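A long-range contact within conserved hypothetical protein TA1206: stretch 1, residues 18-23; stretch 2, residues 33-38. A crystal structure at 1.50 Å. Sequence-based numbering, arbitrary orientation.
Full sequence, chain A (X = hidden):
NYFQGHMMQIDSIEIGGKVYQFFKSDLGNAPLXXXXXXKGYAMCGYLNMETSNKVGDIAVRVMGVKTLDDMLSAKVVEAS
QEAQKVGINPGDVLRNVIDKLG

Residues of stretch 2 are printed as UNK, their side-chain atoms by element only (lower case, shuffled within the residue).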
# COMPACT_ATOMS: atom_id res chain seq x y z
N LYS A 18 3.35 -17.08 -13.06
CA LYS A 18 2.25 -16.78 -12.14
C LYS A 18 2.54 -15.49 -11.39
O LYS A 18 3.69 -15.17 -11.10
CB LYS A 18 2.05 -17.93 -11.16
CG LYS A 18 1.51 -19.20 -11.79
CD LYS A 18 1.25 -20.28 -10.75
CE LYS A 18 0.61 -21.51 -11.37
NZ LYS A 18 1.47 -22.12 -12.42
N VAL A 19 1.48 -14.74 -11.08
CA VAL A 19 1.62 -13.48 -10.36
C VAL A 19 1.38 -13.65 -8.87
O VAL A 19 0.45 -14.34 -8.45
CB VAL A 19 0.63 -12.42 -10.91
CG1 VAL A 19 0.91 -11.08 -10.26
CG2 VAL A 19 0.77 -12.32 -12.42
N TYR A 20 2.22 -13.01 -8.07
CA TYR A 20 2.13 -13.08 -6.61
C TYR A 20 2.27 -11.69 -6.03
O TYR A 20 2.89 -10.81 -6.62
CB TYR A 20 3.24 -13.96 -6.05
CG TYR A 20 3.22 -15.39 -6.54
CD1 TYR A 20 2.52 -16.37 -5.84
CD2 TYR A 20 3.87 -15.75 -7.72
CE1 TYR A 20 2.48 -17.69 -6.31
CE2 TYR A 20 3.84 -17.05 -8.19
CZ TYR A 20 3.14 -18.01 -7.49
OH TYR A 20 3.11 -19.30 -7.96
N GLN A 21 1.70 -11.49 -4.85
CA GLN A 21 1.80 -10.21 -4.17
C GLN A 21 2.73 -10.37 -2.97
O GLN A 21 2.48 -11.20 -2.10
CB GLN A 21 0.43 -9.74 -3.70
CG GLN A 21 -0.58 -9.55 -4.82
CD GLN A 21 -0.18 -8.45 -5.79
OE1 GLN A 21 -0.79 -8.30 -6.85
NE2 GLN A 21 0.84 -7.68 -5.43
N PHE A 22 3.82 -9.61 -2.96
CA PHE A 22 4.75 -9.65 -1.85
C PHE A 22 4.49 -8.41 -1.00
O PHE A 22 4.40 -7.30 -1.52
CB PHE A 22 6.21 -9.62 -2.32
CG PHE A 22 7.20 -9.44 -1.19
CD1 PHE A 22 7.41 -10.46 -0.27
CD2 PHE A 22 7.88 -8.25 -1.04
CE1 PHE A 22 8.29 -10.30 0.80
CE2 PHE A 22 8.77 -8.07 0.03
CZ PHE A 22 8.97 -9.09 0.95
N PHE A 23 4.36 -8.61 0.30
CA PHE A 23 4.11 -7.51 1.21
C PHE A 23 5.06 -7.58 2.39
O PHE A 23 5.36 -8.65 2.90
CB PHE A 23 2.66 -7.57 1.72
CG PHE A 23 2.34 -6.54 2.77
CD1 PHE A 23 2.45 -6.85 4.13
CD2 PHE A 23 1.92 -5.27 2.41
CE1 PHE A 23 2.15 -5.89 5.11
CE2 PHE A 23 1.62 -4.31 3.37
CZ PHE A 23 1.74 -4.62 4.72
N UNK A 33 5.92 -10.09 6.84
CA UNK A 33 6.02 -10.23 5.40
C UNK A 33 5.36 -11.51 4.94
O UNK A 33 5.36 -12.52 5.64
c UNK A 33 8.84 -10.77 6.94
c UNK A 33 7.48 -10.18 4.93
c UNK A 33 9.82 -10.98 4.64
c UNK A 33 8.55 -11.12 5.49
N UNK A 34 4.75 -11.43 3.77
CA UNK A 34 4.09 -12.57 3.18
C UNK A 34 4.11 -12.48 1.66
O UNK A 34 4.39 -11.43 1.09
c UNK A 34 2.63 -12.69 3.70
c UNK A 34 1.21 -11.54 1.94
c UNK A 34 1.71 -11.58 3.25
c UNK A 34 0.30 -10.55 1.55
c UNK A 34 -0.11 -9.59 2.46
c UNK A 34 1.29 -10.61 4.15
c UNK A 34 0.38 -9.61 3.76
N UNK A 35 3.86 -13.62 1.02
CA UNK A 35 3.78 -13.73 -0.42
C UNK A 35 2.44 -14.42 -0.65
O UNK A 35 2.21 -15.51 -0.14
c UNK A 35 6.26 -14.00 -0.72
c UNK A 35 4.89 -14.60 -1.02
c UNK A 35 4.69 -14.73 -2.53
c UNK A 35 7.42 -14.85 -1.19
N UNK A 36 1.56 -13.78 -1.41
CA UNK A 36 0.25 -14.36 -1.65
C UNK A 36 -0.05 -14.61 -3.12
O UNK A 36 0.18 -13.76 -3.98
c UNK A 36 -4.40 -13.84 -2.45
c UNK A 36 -0.82 -13.45 -1.04
c UNK A 36 -2.96 -13.35 -2.36
c UNK A 36 -2.25 -13.97 -1.17
n UNK A 36 -5.20 -13.04 -3.42
N UNK A 37 -0.56 -15.81 -3.39
CA UNK A 37 -0.93 -16.19 -4.74
C UNK A 37 -2.44 -16.35 -4.77
O UNK A 37 -3.10 -16.12 -3.76
N UNK A 38 -2.99 -16.74 -5.91
CA UNK A 38 -4.43 -16.90 -6.03
C UNK A 38 -4.99 -18.08 -5.24
O UNK A 38 -6.18 -18.10 -4.90
o UNK A 38 -4.27 -18.18 -8.09
c UNK A 38 -4.84 -17.03 -7.50
O HOH W 1 -1.32 -16.26 -8.31

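Position 33 carries four side-chain carbons, forked at the second. One terminal carbon lies 4.2 Å from CE1 of F22, at the edge of that ring, and the backbone CA comes within 3.0 Å of F23 O, a CA-H...O contact. A four-carbon chain forked at its second atom is leucine: L33, whose CD1 makes the contact with F22. Its branched, apolar end suits a buried place beside an aromatic edge.

Position 34 has one carbon followed by a ring of six carbons. Over one face of this ring sits CB of F23, 3.7 Å from the centroid, a CH-pi contact. The residue is phenylalanine, F34. Its ring and that of F23 lie near parallel, planes at 25°, but are slid apart with centroids 5.2 Å apart, so they barely overlap; the closest atoms are F23 CD1 and F34 CE2, at 3.5 Å. A flat hydrocarbon ring can accept an aliphatic carbon over its face while lying near parallel to, but slid apart from, a second ring.

Position 35 again has four carbons, but the fork is at the first and one arm is two carbons long. The first carbon of that arm lies 3.7 Å from F22 CD1, and the one-carbon arm 3.9 Å from Y20 CB. This is isoleucine, I35. Branching at CB places carbon near two aromatic residues at once.

Position 36 shows four carbons in a row ending in nitrogen. Its backbone pairs with Q21: Q21 N to O of position 36, 2.9 Å, and N of position 36 to Q21 O, 2.8 Å. This is lysine, K36. Its CB is on the same sheet face as that of Q21, yet the ends of both side chains lead away; the long, flexible lysine chain lets its amino end do so while the backbone stays paired.

Position 37 has no side-chain atoms. Its CA is 3.6 Å from Y20 CD1, and an ideal CB would lie 2.9 Å from Y20 CE1, a clash. It is glycine, G37, whose bare backbone leaves room for the tyrosine ring.

Position 38 has one carbon and one oxygen, and they do not touch stretch 1: serine, S38, a small polar residue suited to an exposed place. A water bridges the two stretches here, donating to V19 O at 2.6 Å and accepting from S38 N at 3.0 Å.

The contact is an antiparallel strand pair. Two backbone hydrogen bonds join Q21 to K36 and two join F23 to F34, flanking the non-hydrogen-bonded pair F22 and I35. F22 and I35 share one face, Q21, F23, F34 and K36 the other, so apolar packing reinforces the ladder on both.

Stretch 2, residues 33-38: LFIKGS
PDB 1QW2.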